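Local coordinates for nitroreductase family protein (Lactobacillus plantarum, PDB 4QLX) that reduces the carbon-carbon double bond of enone fatty acids such as 10-oxo-11-octadecenoate with the help of FMN, a step in the saturation of polyunsaturated fatty acids, at residues Lys8-Asn12 and Arg160-Tyr164; Gly35-Leu39 and Val62-Pro66; Cys53-Ser57 and Ser99-Tyr103; Ala87-Ile93 and Gly193-Lys198. All coordinates share one frame. Numbering follows the deposited sequence.

Contact 1. Residues Lys8-Asn12 and Arg160-Tyr164; sequences KNLVN and RAHGY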
loop_
_atom_site.group_PDB
_atom_site.type_symbol
_atom_site.label_atom_id
_atom_site.label_comp_id
_atom_site.label_asym_id
_atom_site.label_seq_id
_atom_site.Cartn_x
_atom_site.Cartn_y
_atom_site.Cartn_z
ATOM N N LYS A 8 4.672 -0.508 -21.765
ATOM C CA LYS A 8 3.781 -0.225 -20.650
ATOM C C LYS A 8 4.708 0.459 -19.653
ATOM O O LYS A 8 4.294 0.904 -18.583
ATOM C CB LYS A 8 3.125 -1.482 -20.070
ATOM C CG LYS A 8 1.827 -1.914 -20.760
ATOM C CD LYS A 8 1.570 -3.397 -20.486
ATOM C CE LYS A 8 0.284 -3.903 -21.121
ATOM N NZ LYS A 8 -0.915 -3.725 -20.240
ATOM N N ASN A 9 5.978 0.531 -20.056
ATOM C CA ASN A 9 7.080 1.107 -19.287
ATOM C C ASN A 9 7.407 0.297 -18.020
ATOM O O ASN A 9 8.065 0.799 -17.107
ATOM C CB ASN A 9 6.798 2.575 -18.932
ATOM C CG ASN A 9 8.054 3.316 -18.473
ATOM O OD1 ASN A 9 9.015 3.457 -19.238
ATOM N ND2 ASN A 9 8.055 3.783 -17.217
ATOM N N LEU A 10 6.960 -0.958 -17.982
ATOM C CA LEU A 10 7.300 -1.876 -16.892
ATOM C C LEU A 10 8.083 -3.063 -17.431
ATOM O O LEU A 10 7.505 -3.906 -18.101
ATOM C CB LEU A 10 6.040 -2.373 -16.181
ATOM C CG LEU A 10 5.103 -1.318 -15.590
ATOM C CD1 LEU A 10 4.110 -1.979 -14.641
ATOM C CD2 LEU A 10 5.890 -0.236 -14.866
ATOM N N VAL A 11 9.383 -3.143 -17.147
ATOM C CA VAL A 11 10.192 -4.229 -17.692
ATOM C C VAL A 11 9.962 -5.567 -16.953
ATOM O O VAL A 11 10.233 -6.632 -17.495
ATOM C CB VAL A 11 11.697 -3.871 -17.674
ATOM C CG1 VAL A 11 12.253 -3.893 -16.259
ATOM C CG2 VAL A 11 12.479 -4.811 -18.592
ATOM N N ASN A 12 9.465 -5.518 -15.723
ATOM C CA ASN A 12 8.928 -6.717 -15.105
ATOM C C ASN A 12 7.441 -6.479 -14.867
ATOM O O ASN A 12 7.050 -5.826 -13.905
ATOM C CB ASN A 12 9.666 -7.068 -13.804
ATOM C CG ASN A 12 9.169 -8.371 -13.172
ATOM O OD1 ASN A 12 8.282 -9.039 -13.704
ATOM N ND2 ASN A 12 9.752 -8.739 -12.037
ATOM N N ARG A 160 10.298 -2.736 -8.352
ATOM C CA ARG A 160 10.546 -4.071 -8.892
ATOM C C ARG A 160 10.089 -4.199 -10.342
ATOM O O ARG A 160 10.768 -4.820 -11.156
ATOM C CB ARG A 160 9.872 -5.143 -8.016
ATOM C CG ARG A 160 10.719 -5.520 -6.801
ATOM C CD ARG A 160 10.111 -6.634 -5.935
ATOM N NE ARG A 160 9.744 -7.843 -6.676
ATOM C CZ ARG A 160 10.606 -8.722 -7.188
ATOM N NH1 ARG A 160 11.924 -8.537 -7.083
ATOM N NH2 ARG A 160 10.141 -9.787 -7.832
ATOM N N ALA A 161 8.955 -3.590 -10.676
ATOM C CA ALA A 161 8.486 -3.575 -12.053
ATOM C C ALA A 161 9.481 -2.897 -12.993
ATOM O O ALA A 161 9.479 -3.165 -14.197
ATOM C CB ALA A 161 7.123 -2.883 -12.143
ATOM N N HIS A 162 10.320 -2.017 -12.443
ATOM C CA HIS A 162 11.388 -1.385 -13.225
ATOM C C HIS A 162 12.700 -2.188 -13.200
ATOM O O HIS A 162 13.718 -1.757 -13.757
ATOM C CB HIS A 162 11.631 0.038 -12.728
ATOM C CG HIS A 162 10.603 1.014 -13.207
ATOM N ND1 HIS A 162 10.903 2.052 -14.064
ATOM C CD2 HIS A 162 9.270 1.097 -12.966
ATOM C CE1 HIS A 162 9.802 2.735 -14.325
ATOM N NE2 HIS A 162 8.799 2.179 -13.669
ATOM N N GLY A 163 12.684 -3.354 -12.559
ATOM C CA GLY A 163 13.880 -4.176 -12.515
ATOM C C GLY A 163 14.787 -3.896 -11.329
ATOM O O GLY A 163 15.885 -4.438 -11.247
ATOM N N TYR A 164 14.320 -3.060 -10.402
ATOM C CA TYR A 164 15.075 -2.732 -9.206
ATOM C C TYR A 164 14.576 -3.514 -7.996
ATOM O O TYR A 164 13.849 -4.501 -8.132
ATOM C CB TYR A 164 15.001 -1.225 -8.931
ATOM C CG TYR A 164 15.565 -0.422 -10.085
ATOM C CD1 TYR A 164 16.870 -0.633 -10.520
ATOM C CD2 TYR A 164 14.801 0.533 -10.742
ATOM C CE1 TYR A 164 17.397 0.072 -11.584
ATOM C CE2 TYR A 164 15.322 1.252 -11.812
ATOM C CZ TYR A 164 16.630 1.018 -12.218
ATOM O OH TYR A 164 17.169 1.721 -13.271
HETATM O O HOH W 1 12.073 -7.268 -11.272
#

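Contact 2. Residues Gly35-Leu39 and Val62-Pro66; sequences GRDEL and VVDTP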
loop_
_atom_site.group_PDB
_atom_site.type_symbol
_atom_site.label_atom_id
_atom_site.label_comp_id
_atom_site.label_asym_id
_atom_site.label_seq_id
_atom_site.Cartn_x
_atom_site.Cartn_y
_atom_site.Cartn_z
ATOM N N GLY A 35 18.641 7.351 -13.063
ATOM C CA GLY A 35 18.430 8.720 -13.506
ATOM C C GLY A 35 17.218 9.338 -12.828
ATOM O O GLY A 35 16.260 8.636 -12.501
ATOM N N ARG A 36 17.260 10.645 -12.599
ATOM C CA ARG A 36 16.161 11.316 -11.912
ATOM C C ARG A 36 14.901 11.314 -12.766
ATOM O O ARG A 36 13.784 11.404 -12.248
ATOM C CB ARG A 36 16.556 12.743 -11.520
ATOM C CG ARG A 36 17.542 12.789 -10.365
ATOM C CD ARG A 36 17.854 14.210 -9.958
ATOM N NE ARG A 36 18.557 14.281 -8.679
ATOM C CZ ARG A 36 18.805 15.416 -8.034
ATOM N NH1 ARG A 36 18.401 16.568 -8.554
ATOM N NH2 ARG A 36 19.445 15.406 -6.872
ATOM N N ASP A 37 15.061 11.180 -14.074
ATOM C CA ASP A 37 13.887 11.103 -14.929
ATOM C C ASP A 37 13.158 9.782 -14.695
ATOM O O ASP A 37 11.929 9.753 -14.621
ATOM C CB ASP A 37 14.270 11.272 -16.398
ATOM C CG ASP A 37 14.826 12.659 -16.687
ATOM O OD1 ASP A 37 14.506 13.596 -15.918
ATOM O OD2 ASP A 37 15.591 12.811 -17.664
ATOM N N GLU A 38 13.902 8.688 -14.549
ATOM C CA GLU A 38 13.238 7.423 -14.235
ATOM C C GLU A 38 12.678 7.442 -12.812
ATOM O O GLU A 38 11.607 6.878 -12.559
ATOM C CB GLU A 38 14.169 6.223 -14.424
ATOM C CG GLU A 38 13.438 4.890 -14.214
ATOM C CD GLU A 38 14.277 3.670 -14.522
ATOM O OE1 GLU A 38 15.518 3.782 -14.571
ATOM O OE2 GLU A 38 13.690 2.586 -14.722
ATOM N N LEU A 39 13.366 8.106 -11.889
ATOM C CA LEU A 39 12.841 8.227 -10.532
ATOM C C LEU A 39 11.499 8.959 -10.539
ATOM O O LEU A 39 10.571 8.566 -9.827
ATOM C CB LEU A 39 13.824 8.957 -9.612
ATOM C CG LEU A 39 15.075 8.195 -9.146
ATOM C CD1 LEU A 39 15.970 9.147 -8.355
ATOM C CD2 LEU A 39 14.717 6.985 -8.293
ATOM N N VAL A 62 13.302 13.352 -2.626
ATOM C CA VAL A 62 14.258 12.433 -3.233
ATOM C C VAL A 62 15.664 12.762 -2.763
ATOM O O VAL A 62 16.142 13.893 -2.910
ATOM C CB VAL A 62 14.212 12.473 -4.763
ATOM C CG1 VAL A 62 15.294 11.538 -5.357
ATOM C CG2 VAL A 62 12.826 12.093 -5.276
ATOM N N VAL A 63 16.312 11.755 -2.188
ATOM C CA VAL A 63 17.667 11.865 -1.683
ATOM C C VAL A 63 18.549 10.969 -2.542
ATOM O O VAL A 63 18.405 9.750 -2.495
ATOM C CB VAL A 63 17.739 11.435 -0.205
ATOM C CG1 VAL A 63 19.145 11.615 0.351
ATOM C CG2 VAL A 63 16.732 12.218 0.620
ATOM N N ASP A 64 19.426 11.546 -3.360
ATOM C CA ASP A 64 20.230 10.704 -4.251
ATOM C C ASP A 64 21.660 11.220 -4.526
ATOM O O ASP A 64 22.287 10.821 -5.510
ATOM C CB ASP A 64 19.497 10.513 -5.578
ATOM C CG ASP A 64 19.506 11.766 -6.425
ATOM O OD1 ASP A 64 19.715 12.865 -5.861
ATOM O OD2 ASP A 64 19.300 11.651 -7.650
ATOM N N THR A 65 22.150 12.113 -3.676
ATOM C CA THR A 65 23.522 12.598 -3.787
ATOM C C THR A 65 24.240 12.366 -2.467
ATOM O O THR A 65 23.597 12.281 -1.411
ATOM C CB THR A 65 23.591 14.111 -4.164
ATOM O OG1 THR A 65 23.325 14.912 -3.009
ATOM C CG2 THR A 65 22.615 14.449 -5.279
ATOM N N PRO A 66 25.581 12.252 -2.510
ATOM C CA PRO A 66 26.302 12.046 -1.250
ATOM C C PRO A 66 26.026 13.140 -0.222
ATOM O O PRO A 66 25.870 12.843 0.965
ATOM C CB PRO A 66 27.770 12.056 -1.692
ATOM C CG PRO A 66 27.726 11.515 -3.094
ATOM C CD PRO A 66 26.461 12.100 -3.686
#

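Contact 3. Residues Cys53-Ser57 and Ser99-Tyr103; sequences CNLQS and SHYVY. With KTC (10-oxooctadecanoic acid), chain D; FMN (flavin mononucleotide), chain J.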
loop_
_atom_site.group_PDB
_atom_site.type_symbol
_atom_site.label_atom_id
_atom_site.label_comp_id
_atom_site.label_asym_id
_atom_site.label_seq_id
_atom_site.Cartn_x
_atom_site.Cartn_y
_atom_site.Cartn_z
ATOM N N CYS A 53 -10.615 10.797 -0.307
ATOM C CA CYS A 53 -11.201 11.914 -1.059
ATOM C C CYS A 53 -10.319 12.434 -2.196
ATOM O O CYS A 53 -10.407 13.610 -2.573
ATOM C CB CYS A 53 -11.546 13.060 -0.111
ATOM S SG CYS A 53 -12.944 12.678 0.981
ATOM N N ASN A 54 -9.493 11.543 -2.743
ATOM C CA ASN A 54 -8.534 11.868 -3.811
ATOM C C ASN A 54 -7.683 13.100 -3.490
ATOM O O ASN A 54 -7.243 13.808 -4.393
ATOM C CB ASN A 54 -9.244 12.060 -5.163
ATOM C CG ASN A 54 -8.284 11.904 -6.351
ATOM O OD1 ASN A 54 -7.281 11.191 -6.251
ATOM N ND2 ASN A 54 -8.574 12.584 -7.460
ATOM N N LEU A 55 -7.435 13.334 -2.202
ATOM C CA LEU A 55 -6.614 14.464 -1.758
ATOM C C LEU A 55 -5.113 14.201 -1.938
ATOM O O LEU A 55 -4.304 15.129 -1.836
ATOM C CB LEU A 55 -6.914 14.791 -0.293
ATOM C CG LEU A 55 -8.340 15.306 -0.039
ATOM C CD1 LEU A 55 -8.543 15.565 1.445
ATOM C CD2 LEU A 55 -8.573 16.571 -0.836
ATOM N N GLN A 56 -4.754 12.943 -2.200
ATOM C CA GLN A 56 -3.381 12.600 -2.576
ATOM C C GLN A 56 -2.381 13.200 -1.584
ATOM O O GLN A 56 -1.465 13.932 -1.971
ATOM C CB GLN A 56 -3.099 13.092 -3.998
ATOM C CG GLN A 56 -3.924 12.414 -5.080
ATOM C CD GLN A 56 -3.967 13.238 -6.365
ATOM O OE1 GLN A 56 -2.962 13.362 -7.068
ATOM N NE2 GLN A 56 -5.135 13.821 -6.666
ATOM N N SER A 57 -2.594 12.906 -0.305
ATOM C CA SER A 57 -2.006 13.680 0.781
ATOM C C SER A 57 -0.560 13.262 1.070
ATOM O O SER A 57 -0.152 13.120 2.234
ATOM C CB SER A 57 -2.870 13.546 2.047
ATOM O OG SER A 57 -4.219 13.993 1.819
ATOM N N SER A 99 -3.723 19.028 2.966
ATOM C CA SER A 99 -4.163 18.630 1.627
ATOM C C SER A 99 -5.648 18.924 1.384
ATOM O O SER A 99 -6.074 19.093 0.233
ATOM C CB SER A 99 -3.875 17.141 1.393
ATOM O OG SER A 99 -4.760 16.327 2.137
ATOM N N HIS A 100 -6.427 18.995 2.461
ATOM C CA HIS A 100 -7.871 19.223 2.348
ATOM C C HIS A 100 -8.213 20.693 2.118
ATOM O O HIS A 100 -9.381 21.040 1.953
ATOM C CB HIS A 100 -8.594 18.729 3.606
ATOM C CG HIS A 100 -8.113 19.381 4.861
ATOM N ND1 HIS A 100 -6.859 19.147 5.386
ATOM C CD2 HIS A 100 -8.708 20.267 5.693
ATOM C CE1 HIS A 100 -6.707 19.851 6.493
ATOM N NE2 HIS A 100 -7.818 20.537 6.704
ATOM N N TYR A 101 -7.201 21.556 2.113
ATOM C CA TYR A 101 -7.430 22.978 1.872
ATOM C C TYR A 101 -8.050 23.199 0.485
ATOM O O TYR A 101 -8.782 24.162 0.276
ATOM C CB TYR A 101 -6.122 23.778 2.009
ATOM C CG TYR A 101 -5.663 24.032 3.445
ATOM C CD1 TYR A 101 -6.330 23.467 4.526
ATOM C CD2 TYR A 101 -4.577 24.855 3.711
ATOM C CE1 TYR A 101 -5.916 23.701 5.835
ATOM C CE2 TYR A 101 -4.152 25.100 5.021
ATOM C CZ TYR A 101 -4.824 24.517 6.079
ATOM O OH TYR A 101 -4.408 24.749 7.385
ATOM N N VAL A 102 -7.765 22.300 -0.459
ATOM C CA VAL A 102 -8.281 22.452 -1.822
ATOM C C VAL A 102 -9.499 21.571 -2.109
ATOM O O VAL A 102 -9.940 21.490 -3.254
ATOM C CB VAL A 102 -7.198 22.126 -2.883
ATOM C CG1 VAL A 102 -6.101 23.174 -2.868
ATOM C CG2 VAL A 102 -6.624 20.758 -2.648
ATOM N N TYR A 103 -10.039 20.935 -1.072
ATOM C CA TYR A 103 -11.118 19.955 -1.217
ATOM C C TYR A 103 -12.249 20.476 -2.106
ATOM O O TYR A 103 -12.580 19.864 -3.121
ATOM C CB TYR A 103 -11.671 19.562 0.162
ATOM C CG TYR A 103 -12.617 18.367 0.151
ATOM C CD1 TYR A 103 -13.870 18.436 -0.460
ATOM C CD2 TYR A 103 -12.272 17.188 0.772
ATOM C CE1 TYR A 103 -14.732 17.344 -0.469
ATOM C CE2 TYR A 103 -13.122 16.099 0.772
ATOM C CZ TYR A 103 -14.350 16.181 0.151
ATOM O OH TYR A 103 -15.183 15.090 0.150
HETATM O O1 KTC D . -18.952 7.436 -8.321
HETATM C C17 KTC D . -19.292 8.616 -8.330
HETATM O O KTC D . -20.486 8.957 -8.825
HETATM C C16 KTC D . -18.364 9.670 -7.778
HETATM C C15 KTC D . -17.530 9.019 -6.690
HETATM C C14 KTC D . -17.594 9.843 -5.422
HETATM C C13 KTC D . -16.221 10.427 -5.153
HETATM C C12 KTC D . -15.633 9.801 -3.906
HETATM C C11 KTC D . -16.070 10.567 -2.676
HETATM C C10 KTC D . -14.925 10.554 -1.678
HETATM C C9 KTC D . -15.161 9.489 -0.620
HETATM C C8 KTC D . -13.904 9.374 0.192
HETATM O O2 KTC D . -12.834 9.181 -0.377
HETATM C C7 KTC D . -14.001 9.494 1.694
HETATM C C6 KTC D . -12.648 9.201 2.314
HETATM C C5 KTC D . -12.784 8.833 3.783
HETATM C C4 KTC D . -12.553 10.055 4.656
HETATM C C3 KTC D . -12.706 9.713 6.138
HETATM C C2 KTC D . -12.909 10.988 6.951
HETATM C C1 KTC D . -11.947 12.078 6.485
HETATM C C KTC D . -12.020 13.328 7.338
HETATM N N1 FMN J . -14.319 6.116 -1.280
HETATM C C2 FMN J . -15.623 6.190 -0.833
HETATM O O2 FMN J . -16.550 6.200 -1.647
HETATM N N3 FMN J . -15.894 6.284 0.516
HETATM C C4 FMN J . -14.866 6.296 1.434
HETATM O O4 FMN J . -15.085 6.373 2.637
HETATM C C4A FMN J . -13.560 6.201 0.996
HETATM N N5 FMN J . -12.548 6.202 1.926
HETATM C C5A FMN J . -11.240 6.093 1.517
HETATM C C6 FMN J . -10.240 6.073 2.486
HETATM C C7 FMN J . -8.919 5.956 2.088
HETATM C C7M FMN J . -7.816 5.940 3.105
HETATM C C8 FMN J . -8.606 5.847 0.741
HETATM C C8M FMN J . -7.170 5.721 0.351
HETATM C C9 FMN J . -9.611 5.868 -0.232
HETATM C C9A FMN J . -10.945 5.989 0.158
HETATM N N10 FMN J . -11.978 6.029 -0.793
HETATM C C10 FMN J . -13.281 6.108 -0.364
HETATM C "C1'" FMN J . -11.703 5.917 -2.268
HETATM C "C2'" FMN J . -11.199 7.277 -2.807
HETATM O "O2'" FMN J . -12.256 8.247 -2.855
HETATM C "C3'" FMN J . -10.500 7.101 -4.164
HETATM O "O3'" FMN J . -9.319 6.310 -3.978
HETATM C "C4'" FMN J . -10.045 8.407 -4.824
HETATM O "O4'" FMN J . -11.137 9.197 -5.216
HETATM C "C5'" FMN J . -9.185 8.131 -6.056
HETATM O "O5'" FMN J . -9.952 7.402 -6.987
HETATM P P FMN J . -9.518 5.924 -7.503
HETATM O O1P FMN J . -8.162 5.978 -8.167
HETATM O O2P FMN J . -9.433 4.993 -6.335
HETATM O O3P FMN J . -10.599 5.479 -8.483
#

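Contact 4. Residues Ala87-Ile93 and Gly193-Lys198; sequences ASAIVFI and GIAIGK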
loop_
_atom_site.group_PDB
_atom_site.type_symbol
_atom_site.label_atom_id
_atom_site.label_comp_id
_atom_site.label_asym_id
_atom_site.label_seq_id
_atom_site.Cartn_x
_atom_site.Cartn_y
_atom_site.Cartn_z
ATOM N N ALA A 87 21.958 2.819 -1.453
ATOM C CA ALA A 87 20.847 2.995 -2.389
ATOM C C ALA A 87 21.172 3.980 -3.508
ATOM O O ALA A 87 21.892 4.960 -3.299
ATOM C CB ALA A 87 19.595 3.448 -1.656
ATOM N N SER A 88 20.644 3.706 -4.699
ATOM C CA SER A 88 20.727 4.660 -5.800
ATOM C C SER A 88 19.993 5.943 -5.409
ATOM O O SER A 88 20.480 7.045 -5.637
ATOM C CB SER A 88 20.129 4.088 -7.087
ATOM O OG SER A 88 20.771 2.882 -7.480
ATOM N N ALA A 89 18.813 5.790 -4.818
ATOM C CA ALA A 89 18.059 6.937 -4.323
ATOM C C ALA A 89 17.153 6.511 -3.183
ATOM O O ALA A 89 16.702 5.368 -3.135
ATOM C CB ALA A 89 17.248 7.566 -5.438
ATOM N N ILE A 90 16.917 7.424 -2.250
ATOM C CA ILE A 90 15.908 7.204 -1.230
ATOM C C ILE A 90 14.766 8.172 -1.530
ATOM O O ILE A 90 14.998 9.344 -1.820
ATOM C CB ILE A 90 16.444 7.418 0.194
ATOM C CG1 ILE A 90 17.646 6.499 0.455
ATOM C CG2 ILE A 90 15.350 7.178 1.235
ATOM C CD1 ILE A 90 18.991 7.153 0.131
ATOM N N VAL A 91 13.540 7.665 -1.506
ATOM C CA VAL A 91 12.379 8.519 -1.654
ATOM C C VAL A 91 11.683 8.584 -0.305
ATOM O O VAL A 91 11.066 7.599 0.141
ATOM C CB VAL A 91 11.432 8.008 -2.737
ATOM C CG1 VAL A 91 10.156 8.856 -2.787
ATOM C CG2 VAL A 91 12.143 7.996 -4.086
ATOM N N PHE A 92 11.809 9.721 0.376
ATOM C CA PHE A 92 11.134 9.846 1.655
ATOM C C PHE A 92 9.726 10.386 1.472
ATOM O O PHE A 92 9.510 11.343 0.719
ATOM C CB PHE A 92 11.897 10.738 2.638
ATOM C CG PHE A 92 11.382 10.605 4.036
ATOM C CD1 PHE A 92 11.892 9.627 4.883
ATOM C CD2 PHE A 92 10.323 11.387 4.474
ATOM C CE1 PHE A 92 11.386 9.462 6.155
ATOM C CE2 PHE A 92 9.808 11.230 5.747
ATOM C CZ PHE A 92 10.331 10.273 6.590
ATOM N N ILE A 93 8.776 9.784 2.183
ATOM C CA ILE A 93 7.383 10.166 2.052
ATOM C C ILE A 93 6.893 10.845 3.326
ATOM O O ILE A 93 7.013 10.312 4.427
ATOM C CB ILE A 93 6.486 8.945 1.707
ATOM C CG1 ILE A 93 7.128 8.134 0.576
ATOM C CG2 ILE A 93 5.079 9.418 1.284
ATOM C CD1 ILE A 93 6.427 6.801 0.271
ATOM N N GLY A 193 10.700 6.115 4.677
ATOM C CA GLY A 193 11.606 6.215 3.548
ATOM C C GLY A 193 11.488 4.983 2.669
ATOM O O GLY A 193 11.176 3.888 3.149
ATOM N N ILE A 194 11.702 5.165 1.375
ATOM C CA ILE A 194 11.795 4.044 0.445
ATOM C C ILE A 194 13.184 4.074 -0.182
ATOM O O ILE A 194 13.475 4.946 -1.002
ATOM C CB ILE A 194 10.734 4.101 -0.675
ATOM C CG1 ILE A 194 9.299 4.213 -0.120
ATOM C CG2 ILE A 194 10.862 2.907 -1.611
ATOM C CD1 ILE A 194 8.856 3.070 0.761
ATOM N N ALA A 195 14.052 3.138 0.203
ATOM C CA ALA A 195 15.361 3.040 -0.433
ATOM C C ALA A 195 15.235 2.203 -1.688
ATOM O O ALA A 195 14.634 1.146 -1.650
ATOM C CB ALA A 195 16.397 2.424 0.529
ATOM N N ILE A 196 15.812 2.667 -2.794
ATOM C CA ILE A 196 15.695 1.975 -4.080
ATOM C C ILE A 196 17.065 1.776 -4.747
ATOM O O ILE A 196 17.922 2.664 -4.695
ATOM C CB ILE A 196 14.784 2.768 -5.063
ATOM C CG1 ILE A 196 13.414 3.073 -4.437
ATOM C CG2 ILE A 196 14.631 2.046 -6.395
ATOM C CD1 ILE A 196 12.447 3.829 -5.400
ATOM N N GLY A 197 17.269 0.618 -5.373
ATOM C CA GLY A 197 18.445 0.393 -6.201
ATOM C C GLY A 197 18.460 -1.008 -6.777
ATOM O O GLY A 197 17.467 -1.725 -6.672
ATOM N N LYS A 198 19.574 -1.395 -7.399
ATOM C CA LYS A 198 19.787 -2.775 -7.843
ATOM C C LYS A 198 20.308 -3.605 -6.696
ATOM O O LYS A 198 21.219 -3.180 -5.995
ATOM C CB LYS A 198 20.797 -2.864 -8.998
ATOM C CG LYS A 198 20.243 -2.657 -10.392
ATOM C CD LYS A 198 19.492 -3.887 -10.880
ATOM C CE LYS A 198 20.394 -5.110 -10.926
ATOM N NZ LYS A 198 19.666 -6.289 -11.492
HETATM O O HOH W 2 21.668 0.393 -6.473
#

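Contact 1. Residues Lys8-Asn12 and Arg160-Tyr164
This is a backbone-led contact in which the irregular N-terminal segment Lys8-Asn12 runs across the C-terminal end of the long helix 137-161, close to the second subunit. Its centre is the carbonyl of Ala161, at the helix end, which accepts a nearly straight hydrogen bond from Asn12 N (Asn12 N to Ala161 O 2.8 Å). In return, Asn12 O lies 3.2 Å from Ala161 CA, a CA-H...O contact. The Asn12 side chain points at the helix end: its ND2 is linked through a water to Arg160 O, 2.9 Å and 2.8 Å from the water oxygen, and also bonds to Asp17. Apolar packing is slight, Leu10 CD2 lying 4.0 Å from Ala161 CB; Val11 CG1 also rests 3.5 Å from the backbone carbon His162 C. Asn9 ND2 comes within 3.5 Å of His162 CE1, and Glu45 of helix 36-46 takes hydrogen bonds from both side chains. Beyond the segments, Ala16 of the second subunit packs on Leu10 and Leu15 of that subunit on Ala161, so the dimer partner borders the contact. The helix stops in a Schellman motif: two backbone bonds reach back into the last turn, one of them Gly163 N to Arg160 O (2.8 Å), and Gly163 has the positive phi of 90° at which a CB would be jammed against the preceding carbonyl. An N-terminal arm thus crosses a glycine-terminated helix end, the Schellman C-cap.

Contact 2. Residues Gly35-Leu39 and Val62-Pro66
Two parallel hydrogen bonds make the salt bridge between Arg36, in the first turn of helix 36-46, and Asp64, just past the end of strand 58-63. Arg36 NE donates a hydrogen bond to Asp64 OD2 (2.9 Å) and Arg36 NH2 donates one to Asp64 OD1 (2.7 Å). The carboxylate therefore meets the guanidinium edge-on in a bidentate pairing. To get there the arginine stretches out, with chi2 and chi3 both t, across the 8.7 Å that separates Arg36 CA from Asp64 CA. The same NH2 atom of Arg36 lies 3.7 Å from Thr65 CG2, while the hydroxyl of Thr65 is engaged in N-capping helix 66-72 through Ala68 N. Beneath the ion pair, one helical turn on from Arg36, Leu39 points at the strand, and its CD1 touches Val62 CG1 at 3.9 Å. The Leu39 side chain and Asp64 also pack on Ala89 of the adjacent strand 89-96. Val63, between Val62 and Asp64, turns the other way, to helix 66-72. The contact joins the N terminus of helix 36-46 to the outermost strand of this chain's sheet; a helix laid on an antiparallel sheet is a feature of the alpha+beta nitroreductase fold.

Contact 3. Residues Cys53-Ser57 and Ser99-Tyr103
The loop Cys53-Ser57 forms part of the wall of the active-site pocket, and segment Ser99-Tyr103 backs it from behind. Cys53 N donates a hydrogen bond to the keto oxygen O2 of the bound product, 2.7 Å away, while Asn54 CB lies 3.4 Å from FMN O4'. On the side facing the other segment, Cys53 SG sits at the edge of the Tyr103 ring, 4.7 Å from its centroid and 3.4 Å from Tyr103 CE2, a sulfur-aromatic contact. Leu55 fills the middle: its CD2 is 4.1 Å from Tyr103 CD2, its CD1 3.8 Å from His100 CB, and its CB 3.6 Å from Ser99 OG. Farther along, the hydroxyls of Ser57 and Ser99 share a very short hydrogen bond, 2.4 Å between Ser57 OG and Ser99 OG. Tyr103 also meets Trp107, whose NE1 bonds to Cys53 O. Much of the FMN's hydrogen bonding comes from the second subunit, including its Arg22, Ser24 and Arg26, as expected of the dimer-interface flavin site of the nitroreductase fold.

Contact 4. Residues Ala87-Ile93 and Gly193-Lys198
Neighbouring antiparallel strands meet here, and the fit between them depends on where small residues face large ones. On the face that carries Phe92 and Ile90, the opposing strand offers only Gly193 and Ala195. Phe92 CD1 comes down to 3.7 Å from Gly193 CA, where a CB on the glycine would lie 3.5 Å from that same Phe92 CD1. Ile90 CG1 sits 4.3 Å from Ala195 CB, and Ala87 CB closes on that methyl at 4.0 Å; Phe72 of helix 66-72 covers both Ile90 and Phe92. The other face is bulkier: Ile93 CD1 reaches Ile194 CG1 at 3.9 Å, Val91 CG2 reaches Ile196 CD1 at 4.4 Å, and helix 137-161 packs on Val91, Ile93 and Ile194. These are the two central strands of the four-stranded antiparallel sheet in the nitroreductase fold, with helices against both faces. Paired bonds join Val91 N to Ile194 O and Ile194 N to Val91 O, both 2.8 Å. The register breaks at a classic beta bulge, where Ser88 and Ala89 both face Ile196: Ile196 O accepts from Ala89 N (3.3 Å) and, weakly, from Ser88 N (2.9 Å). Past it, Ser88 OG comes within 3.6 Å of Gly197 CA, in a spot where a CB would be tight; a water spans Lys198 N and Ser88 OG, which is also hydrogen-bonded to Val32 O.

Overall arrangement
From the N terminus, contact 1 opens first and closes the longest loop, from residues 8-12 to the end of helix 137-161; contacts 2 and 3 lie within it. Contact 2 runs from helix 36-46 to strand 58-63, but loop 53-57 of contact 3 opens before it closes, so these two cross. Contact 4 opens before contact 3 closes and ends beyond contact 1: it follows contact 2 in series and crosses contacts 3 and 1. Glu38 bonds to His162 and Tyr164, Val63 N to Ile90 O, and Tyr164 packs on Gly197 and Lys198, tying the end of helix 137-161 and the start of helix 36-46 to the sheet. Contact 3 stands apart at the ligand pocket.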